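Local coordinates for HP1028 (Helicobacter pylori, PDB 4INN), which belongs to the lipocalin family and probably binds and carries small ligands inside its beta-barrel, at residues F56-I67 / K166-I177. The protein carries 1 engineered substitution. Residues are numbered along the deposited sequence; the frame is centred on the assembly and turned at random.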
ATOM      1  N   PHE A  56       7.325  -1.463  -3.475  1.00 14.48           N
ATOM      2  CA  PHE A  56       8.709  -1.421  -3.985  1.00 16.53           C
ATOM      3  C   PHE A  56       9.726  -1.438  -2.839  1.00 18.30           C
ATOM      4  O   PHE A  56       9.339  -1.133  -1.713  1.00 18.33           O
ATOM      5  CB  PHE A  56       8.914  -0.187  -4.888  1.00 16.94           C
ATOM      6  CG  PHE A  56       8.804   1.149  -4.172  1.00 16.23           C
ATOM      7  CD1 PHE A  56       9.924   1.848  -3.807  1.00 16.48           C
ATOM      8  CD2 PHE A  56       7.568   1.721  -3.909  1.00 16.49           C
ATOM      9  CE1 PHE A  56       9.813   3.091  -3.164  1.00 16.83           C
ATOM     10  CE2 PHE A  56       7.449   2.954  -3.259  1.00 16.11           C
ATOM     11  CZ  PHE A  56       8.576   3.649  -2.901  1.00 15.79           C
ATOM     12  N   GLU A  57      10.988  -1.837  -3.089  1.00 21.36           N
ATOM     13  CA  GLU A  57      12.037  -1.747  -2.027  1.00 24.48           C
ATOM     14  C   GLU A  57      12.929  -0.547  -2.201  1.00 23.78           C
ATOM     15  O   GLU A  57      13.128  -0.066  -3.289  1.00 24.36           O
ATOM     16  CB  GLU A  57      12.893  -3.035  -1.850  1.00 26.59           C
ATOM     17  CG  GLU A  57      14.103  -3.251  -2.764  1.00 30.75           C
ATOM     18  CD  GLU A  57      15.335  -2.314  -2.567  1.00 35.72           C
ATOM     19  OE1 GLU A  57      15.915  -2.192  -1.447  1.00 35.30           O
ATOM     20  OE2 GLU A  57      15.775  -1.710  -3.594  1.00 41.35           O
ATOM     21  N   HIS A  58      13.479  -0.074  -1.103  1.00 25.40           N
ATOM     22  CA  HIS A  58      14.448   1.001  -1.145  1.00 26.97           C
ATOM     23  C   HIS A  58      15.250   0.967   0.144  1.00 27.71           C
ATOM     24  O   HIS A  58      14.674   0.920   1.226  1.00 29.15           O
ATOM     25  CB  HIS A  58      13.728   2.336  -1.302  1.00 28.64           C
ATOM     26  CG  HIS A  58      14.590   3.533  -1.034  1.00 30.17           C
ATOM     27  ND1 HIS A  58      15.447   4.062  -1.980  1.00 31.78           N
ATOM     28  CD2 HIS A  58      14.713   4.312   0.067  1.00 29.37           C
ATOM     29  CE1 HIS A  58      16.080   5.102  -1.461  1.00 31.50           C
ATOM     30  NE2 HIS A  58      15.647   5.277  -0.225  1.00 30.33           N
ATOM     31  N   ASN A  59      16.574   0.976   0.017  1.00 29.00           N
ATOM     32  CA  ASN A  59      17.486   0.882   1.150  1.00 29.22           C
ATOM     33  C   ASN A  59      17.154  -0.319   2.022  1.00 28.59           C
ATOM     34  O   ASN A  59      17.220  -0.252   3.255  1.00 26.54           O
ATOM     35  CB  ASN A  59      17.498   2.188   1.944  1.00 31.72           C
ATOM     36  CG  ASN A  59      18.038   3.369   1.128  1.00 34.96           C
ATOM     37  OD1 ASN A  59      17.786   4.541   1.435  1.00 35.34           O
ATOM     38  ND2 ASN A  59      18.786   3.060   0.081  1.00 37.02           N
ATOM     39  N   GLY A  60      16.779  -1.413   1.343  1.00 27.26           N
ATOM     40  CA  GLY A  60      16.466  -2.690   1.981  1.00 26.69           C
ATOM     41  C   GLY A  60      15.095  -2.902   2.616  1.00 26.93           C
ATOM     42  O   GLY A  60      14.807  -4.007   3.094  1.00 29.35           O
ATOM     43  N   LYS A  61      14.258  -1.865   2.671  1.00 25.86           N
ATOM     44  CA  LYS A  61      12.919  -1.996   3.242  1.00 23.63           C
ATOM     45  C   LYS A  61      11.892  -1.787   2.147  1.00 21.44           C
ATOM     46  O   LYS A  61      12.205  -1.216   1.091  1.00 21.02           O
ATOM     47  CB  LYS A  61      12.673  -0.984   4.359  1.00 24.57           C
ATOM     48  CG  LYS A  61      13.744  -0.870   5.435  1.00 25.89           C
ATOM     49  CD  LYS A  61      13.373   0.238   6.405  1.00 27.23           C
ATOM     50  CE  LYS A  61      14.536   0.690   7.269  1.00 30.29           C
ATOM     51  NZ  LYS A  61      14.666  -0.156   8.484  1.00 31.23           N
ATOM     52  N   PHE A  62      10.661  -2.224   2.422  1.00 18.99           N
ATOM     53  CA  PHE A  62       9.569  -2.174   1.443  1.00 17.41           C
ATOM     54  C   PHE A  62       8.572  -1.092   1.759  1.00 15.61           C
ATOM     55  O   PHE A  62       8.322  -0.792   2.928  1.00 14.38           O
ATOM     56  CB  PHE A  62       8.925  -3.549   1.320  1.00 17.68           C
ATOM     57  CG  PHE A  62       9.905  -4.574   0.851  1.00 18.71           C
ATOM     58  CD1 PHE A  62      10.085  -4.811  -0.513  1.00 18.20           C
ATOM     59  CD2 PHE A  62      10.778  -5.202   1.765  1.00 18.56           C
ATOM     60  CE1 PHE A  62      11.035  -5.725  -0.929  1.00 18.51           C
ATOM     61  CE2 PHE A  62      11.742  -6.098   1.323  1.00 18.00           C
ATOM     62  CZ  PHE A  62      11.871  -6.359  -0.014  1.00 17.33           C
ATOM     63  N   TYR A  63       8.050  -0.496   0.688  1.00 14.18           N
ATOM     64  CA  TYR A  63       7.165   0.639   0.765  1.00 13.83           C
ATOM     65  C   TYR A  63       6.014   0.397  -0.212  1.00 13.26           C
ATOM     66  O   TYR A  63       6.132  -0.460  -1.058  1.00 12.58           O
ATOM     67  CB  TYR A  63       7.914   1.906   0.330  1.00 14.42           C
ATOM     68  CG  TYR A  63       9.106   2.274   1.157  1.00 15.00           C
ATOM     69  CD1 TYR A  63       9.021   3.258   2.128  1.00 15.32           C
ATOM     70  CD2 TYR A  63      10.335   1.638   0.964  1.00 15.94           C
ATOM     71  CE1 TYR A  63      10.109   3.595   2.904  1.00 15.88           C
ATOM     72  CE2 TYR A  63      11.430   1.964   1.727  1.00 16.29           C
ATOM     73  CZ  TYR A  63      11.308   2.941   2.688  1.00 16.96           C
ATOM     74  OH  TYR A  63      12.397   3.251   3.446  1.00 19.27           O
ATOM     75  N   ALA A  64       4.933   1.178  -0.122  1.00 13.00           N
ATOM     76  CA  ALA A  64       3.882   1.148  -1.135  1.00 13.40           C
ATOM     77  C   ALA A  64       3.237   2.518  -1.385  1.00 14.13           C
ATOM     78  O   ALA A  64       3.143   3.350  -0.460  1.00 14.04           O
ATOM     79  CB  ALA A  64       2.806   0.145  -0.744  1.00 13.84           C
ATOM     80  N   TYR A  65       2.777   2.729  -2.628  1.00 13.71           N
ATOM     81  CA  TYR A  65       2.023   3.942  -2.993  1.00 13.95           C
ATOM     82  C   TYR A  65       0.776   3.535  -3.784  1.00 13.96           C
ATOM     83  O   TYR A  65       0.686   2.408  -4.249  1.00 14.15           O
ATOM     84  CB  TYR A  65       2.891   4.919  -3.804  1.00 14.07           C
ATOM     85  CG  TYR A  65       3.167   4.454  -5.223  1.00 13.80           C
ATOM     86  CD1 TYR A  65       2.280   4.736  -6.247  1.00 13.51           C
ATOM     87  CD2 TYR A  65       4.306   3.738  -5.532  1.00 14.06           C
ATOM     88  CE1 TYR A  65       2.516   4.320  -7.536  1.00 13.59           C
ATOM     89  CE2 TYR A  65       4.542   3.301  -6.837  1.00 14.19           C
ATOM     90  CZ  TYR A  65       3.635   3.580  -7.827  1.00 13.38           C
ATOM     91  OH  TYR A  65       3.856   3.136  -9.103  1.00 12.81           O
ATOM     92  N   GLY A  66      -0.203   4.425  -3.910  1.00 13.77           N
ATOM     93  CA  GLY A  66      -1.471   4.081  -4.568  1.00 13.43           C
ATOM     94  C   GLY A  66      -1.444   4.503  -6.026  1.00 13.72           C
ATOM     95  O   GLY A  66      -0.912   5.541  -6.353  1.00 13.46           O
ATOM     96  N   ILE A  67      -2.011   3.697  -6.908  1.00 14.15           N
ATOM     97  CA  ILE A  67      -2.003   4.003  -8.320  1.00 15.00           C
ATOM     98  C   ILE A  67      -3.344   4.626  -8.707  1.00 16.53           C
ATOM     99  O   ILE A  67      -3.398   5.763  -9.147  1.00 15.54           O
ATOM    100  CB  ILE A  67      -1.698   2.727  -9.132  1.00 14.87           C
ATOM    101  CG1 ILE A  67      -0.229   2.350  -8.947  1.00 14.09           C
ATOM    102  CG2 ILE A  67      -2.052   2.901 -10.610  1.00 14.97           C
ATOM    103  CD1 ILE A  67       0.086   0.982  -9.472  1.00 13.90           C
ATOM    104  N   LYS A 166      -1.002   2.887 -14.675  1.00 21.56           N
ATOM    105  CA  LYS A 166       0.178   3.722 -14.687  1.00 20.76           C
ATOM    106  C   LYS A 166       1.158   3.392 -13.554  1.00 21.11           C
ATOM    107  O   LYS A 166       0.822   3.484 -12.369  1.00 21.49           O
ATOM    108  CB  LYS A 166      -0.247   5.156 -14.524  1.00 21.55           C
ATOM    109  CG  LYS A 166       0.878   6.138 -14.779  1.00 22.17           C
ATOM    110  CD  LYS A 166       0.865   7.261 -13.791  1.00 21.98           C
ATOM    111  CE  LYS A 166       0.798   8.587 -14.473  1.00 22.43           C
ATOM    112  NZ  LYS A 166       2.049   9.334 -14.341  1.00 22.93           N
ATOM    113  N   ARG A 167       2.371   3.017 -13.938  1.00 22.00           N
ATOM    114  CA  ARG A 167       3.483   2.841 -13.013  1.00 21.68           C
ATOM    115  C   ARG A 167       4.261   4.170 -12.932  1.00 19.93           C
ATOM    116  O   ARG A 167       4.886   4.609 -13.889  1.00 17.69           O
ATOM    117  CB  ARG A 167       4.379   1.663 -13.439  1.00 23.85           C
ATOM    118  CG  ARG A 167       3.780   0.269 -13.177  1.00 26.48           C
ATOM    119  CD  ARG A 167       4.728  -0.622 -12.382  1.00 28.92           C
ATOM    120  NE  ARG A 167       5.787  -1.152 -13.237  1.00 34.62           N
ATOM    121  CZ  ARG A 167       7.039  -1.443 -12.847  1.00 36.77           C
ATOM    122  NH1 ARG A 167       7.423  -1.263 -11.585  1.00 36.52           N
ATOM    123  NH2 ARG A 167       7.922  -1.917 -13.739  1.00 36.05           N
ATOM    124  N   PHE A 168       4.192   4.791 -11.754  1.00 19.24           N
ATOM    125  CA  PHE A 168       4.775   6.104 -11.464  1.00 18.54           C
ATOM    126  C   PHE A 168       6.266   5.966 -11.324  1.00 18.51           C
ATOM    127  O   PHE A 168       6.742   4.954 -10.852  1.00 16.67           O
ATOM    128  CB  PHE A 168       4.203   6.658 -10.136  1.00 17.85           C
ATOM    129  CG  PHE A 168       2.771   7.107 -10.219  1.00 17.30           C
ATOM    130  CD1 PHE A 168       1.754   6.206 -10.396  1.00 17.71           C
ATOM    131  CD2 PHE A 168       2.439   8.454 -10.082  1.00 17.76           C
ATOM    132  CE1 PHE A 168       0.414   6.643 -10.453  1.00 18.33           C
ATOM    133  CE2 PHE A 168       1.121   8.898 -10.150  1.00 17.09           C
ATOM    134  CZ  PHE A 168       0.104   7.997 -10.341  1.00 17.42           C
ATOM    135  N   ASN A 169       7.030   6.985 -11.679  1.00 21.07           N
ATOM    136  CA  ASN A 169       8.456   6.832 -11.430  1.00 24.87           C
ATOM    137  C   ASN A 169       8.769   6.980  -9.942  1.00 23.33           C
ATOM    138  O   ASN A 169       8.107   7.728  -9.186  1.00 20.82           O
ATOM    139  CB  ASN A 169       9.347   7.697 -12.338  1.00 28.78           C
ATOM    140  CG  ASN A 169       9.821   8.933 -11.677  1.00 31.15           C
ATOM    141  OD1 ASN A 169       9.033   9.623 -11.076  1.00 42.18           O
ATOM    142  ND2 ASN A 169      11.077   9.256 -11.836  1.00 33.41           N
ATOM    143  N   LEU A 170       9.772   6.223  -9.540  1.00 23.00           N
ATOM    144  CA  LEU A 170       9.961   5.880  -8.150  1.00 23.75           C
ATOM    145  C   LEU A 170      10.838   6.829  -7.426  1.00 25.94           C
ATOM    146  O   LEU A 170      10.695   6.966  -6.232  1.00 25.78           O
ATOM    147  CB  LEU A 170      10.507   4.469  -8.029  1.00 23.39           C
ATOM    148  CG  LEU A 170       9.469   3.422  -8.446  1.00 23.13           C
ATOM    149  CD1 LEU A 170      10.120   2.054  -8.397  1.00 23.57           C
ATOM    150  CD2 LEU A 170       8.222   3.452  -7.579  1.00 22.77           C
ATOM    151  N   ASP A 171      11.731   7.514  -8.129  1.00 31.62           N
ATOM    152  CA  ASP A 171      12.504   8.600  -7.513  1.00 34.59           C
ATOM    153  C   ASP A 171      11.556   9.699  -7.045  1.00 33.21           C
ATOM    154  O   ASP A 171      11.679  10.219  -5.957  1.00 34.00           O
ATOM    155  CB  ASP A 171      13.539   9.164  -8.495  1.00 38.98           C
ATOM    156  CG  ASP A 171      14.746   8.226  -8.700  1.00 48.23           C
ATOM    157  OD1 ASP A 171      14.710   7.005  -8.320  1.00 49.82           O
ATOM    158  OD2 ASP A 171      15.754   8.732  -9.253  1.00 54.37           O
ATOM    159  N   GLU A 172      10.593  10.037  -7.882  1.00 33.01           N
ATOM    160  CA  GLU A 172       9.646  11.090  -7.582  1.00 31.97           C
ATOM    161  C   GLU A 172       8.735  10.653  -6.444  1.00 30.38           C
ATOM    162  O   GLU A 172       8.477  11.421  -5.526  1.00 29.48           O
ATOM    163  CB  GLU A 172       8.855  11.362  -8.841  1.00 35.14           C
ATOM    164  CG  GLU A 172       8.089  12.660  -8.917  1.00 40.69           C
ATOM    165  CD  GLU A 172       7.337  12.794 -10.258  1.00 43.90           C
ATOM    166  OE1 GLU A 172       6.166  13.268 -10.225  1.00 47.48           O
ATOM    167  OE2 GLU A 172       7.894  12.409 -11.323  1.00 36.59           O
ATOM    168  N   VAL A 173       8.277   9.404  -6.496  1.00 29.04           N
ATOM    169  CA  VAL A 173       7.484   8.788  -5.418  1.00 27.56           C
ATOM    170  C   VAL A 173       8.247   8.739  -4.102  1.00 27.39           C
ATOM    171  O   VAL A 173       7.677   8.965  -3.049  1.00 29.72           O
ATOM    172  CB  VAL A 173       7.047   7.346  -5.788  1.00 26.80           C
ATOM    173  CG1 VAL A 173       6.444   6.620  -4.596  1.00 26.50           C
ATOM    174  CG2 VAL A 173       6.048   7.366  -6.918  1.00 26.27           C
ATOM    175  N   LEU A 174       9.529   8.425  -4.141  1.00 28.37           N
ATOM    176  CA  LEU A 174      10.382   8.517  -2.930  1.00 28.84           C
ATOM    177  C   LEU A 174      10.465   9.907  -2.261  1.00 28.04           C
ATOM    178  O   LEU A 174      10.467   9.978  -1.046  1.00 26.15           O
ATOM    179  CB  LEU A 174      11.793   8.047  -3.243  1.00 29.67           C
ATOM    180  CG  LEU A 174      11.926   6.540  -3.402  1.00 31.36           C
ATOM    181  CD1 LEU A 174      13.230   6.195  -4.134  1.00 31.40           C
ATOM    182  CD2 LEU A 174      11.808   5.878  -2.028  1.00 31.53           C
ATOM    183  N   LYS A 175      10.527  10.993  -3.034  1.00 29.87           N
ATOM    184  CA  LYS A 175      10.568  12.359  -2.457  1.00 33.57           C
ATOM    185  C   LYS A 175       9.328  12.634  -1.612  1.00 34.18           C
ATOM    186  O   LYS A 175       9.273  13.546  -0.803  1.00 38.41           O
ATOM    187  CB  LYS A 175      10.685  13.437  -3.541  1.00 35.25           C
ATOM    188  CG  LYS A 175      11.982  13.419  -4.350  1.00 39.52           C
ATOM    189  CD  LYS A 175      12.135  14.682  -5.208  1.00 44.91           C
ATOM    190  CE  LYS A 175      12.445  14.387  -6.681  1.00 49.90           C
ATOM    191  NZ  LYS A 175      13.694  13.577  -6.866  1.00 52.11           N
ATOM    192  N   THR A 176       8.341  11.787  -1.800  1.00 36.07           N
ATOM    193  CA  THR A 176       7.033  11.878  -1.177  1.00 33.99           C
ATOM    194  C   THR A 176       7.021  11.389   0.290  1.00 37.11           C
ATOM    195  O   THR A 176       6.023  11.548   0.987  1.00 37.75           O
ATOM    196  CB  THR A 176       6.077  11.080  -2.097  1.00 31.82           C
ATOM    197  OG1 THR A 176       5.158  11.963  -2.752  1.00 28.89           O
ATOM    198  CG2 THR A 176       5.386   9.982  -1.385  1.00 29.57           C
ATOM    199  N   ILE A 177       8.114  10.789   0.754  1.00 41.70           N
ATOM    200  CA  ILE A 177       8.280  10.476   2.173  1.00 48.73           C
ATOM    201  C   ILE A 177       8.754  11.764   2.864  1.00 57.20           C
ATOM    202  O   ILE A 177       9.945  12.111   2.836  1.00 56.83           O
ATOM    203  CB  ILE A 177       9.326   9.361   2.428  1.00 48.84           C
ATOM    204  CG1 ILE A 177       9.022   8.098   1.609  1.00 46.39           C
ATOM    205  CG2 ILE A 177       9.359   9.018   3.910  1.00 50.34           C
ATOM    206  CD1 ILE A 177      10.251   7.275   1.277  1.00 45.89           C
TER
HETATM  207  O   HOH W   1       6.332   2.277 -10.715  1.00 14.85           O
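Ile67 rests its CG2 methyl 3.4 Å from Lys166 O where the C-terminal segment 166-177 reaches the outgoing strand of the 56-67 hairpin. Arg167 puts NH1 into a salt bridge with Glu54 of strand 51-58, a charge that suits this exposed position. Phe168, broad enough to span Tyr65 and Ile67, sets its ring obliquely against that of Tyr65, the planes 71° apart and CD1 3.5 Å from Tyr65 CE1. A water accepts from Tyr65 OH at 3.1 Å and donates to Phe168 O; the hydroxyl also makes a weak hydrogen bond to Glu54. In the helix, Leu170 serves two aromatics with one branch: CD2 lies over a face of Phe56, whose opposite face is covered by Tyr63 CB, and reaches Tyr65 CE2 at 3.8 Å. Compact, branched Val173 places CG2 over the centre of the Tyr65 ring, 4.3 Å from its centroid, while CG1 meets CD2 of that ring. Phe56 chi1 of 66° turns its ring face to Leu170 and its edge to Leu174, CE1 lying 3.6 Å from Leu174 CD2. That same methyl covers a face of His58, whose flat imidazole suits the partly exposed rim. Past the helix, Ile177 is long enough to bring CD1 to Tyr63. Aliphatic methyls over aromatic faces, as CH-pi contacts, thus hold the helix to the lipocalin barrel's hairpin mainly by dispersion and the hydrophobic effect, the water-bridged phenol adding a polar link.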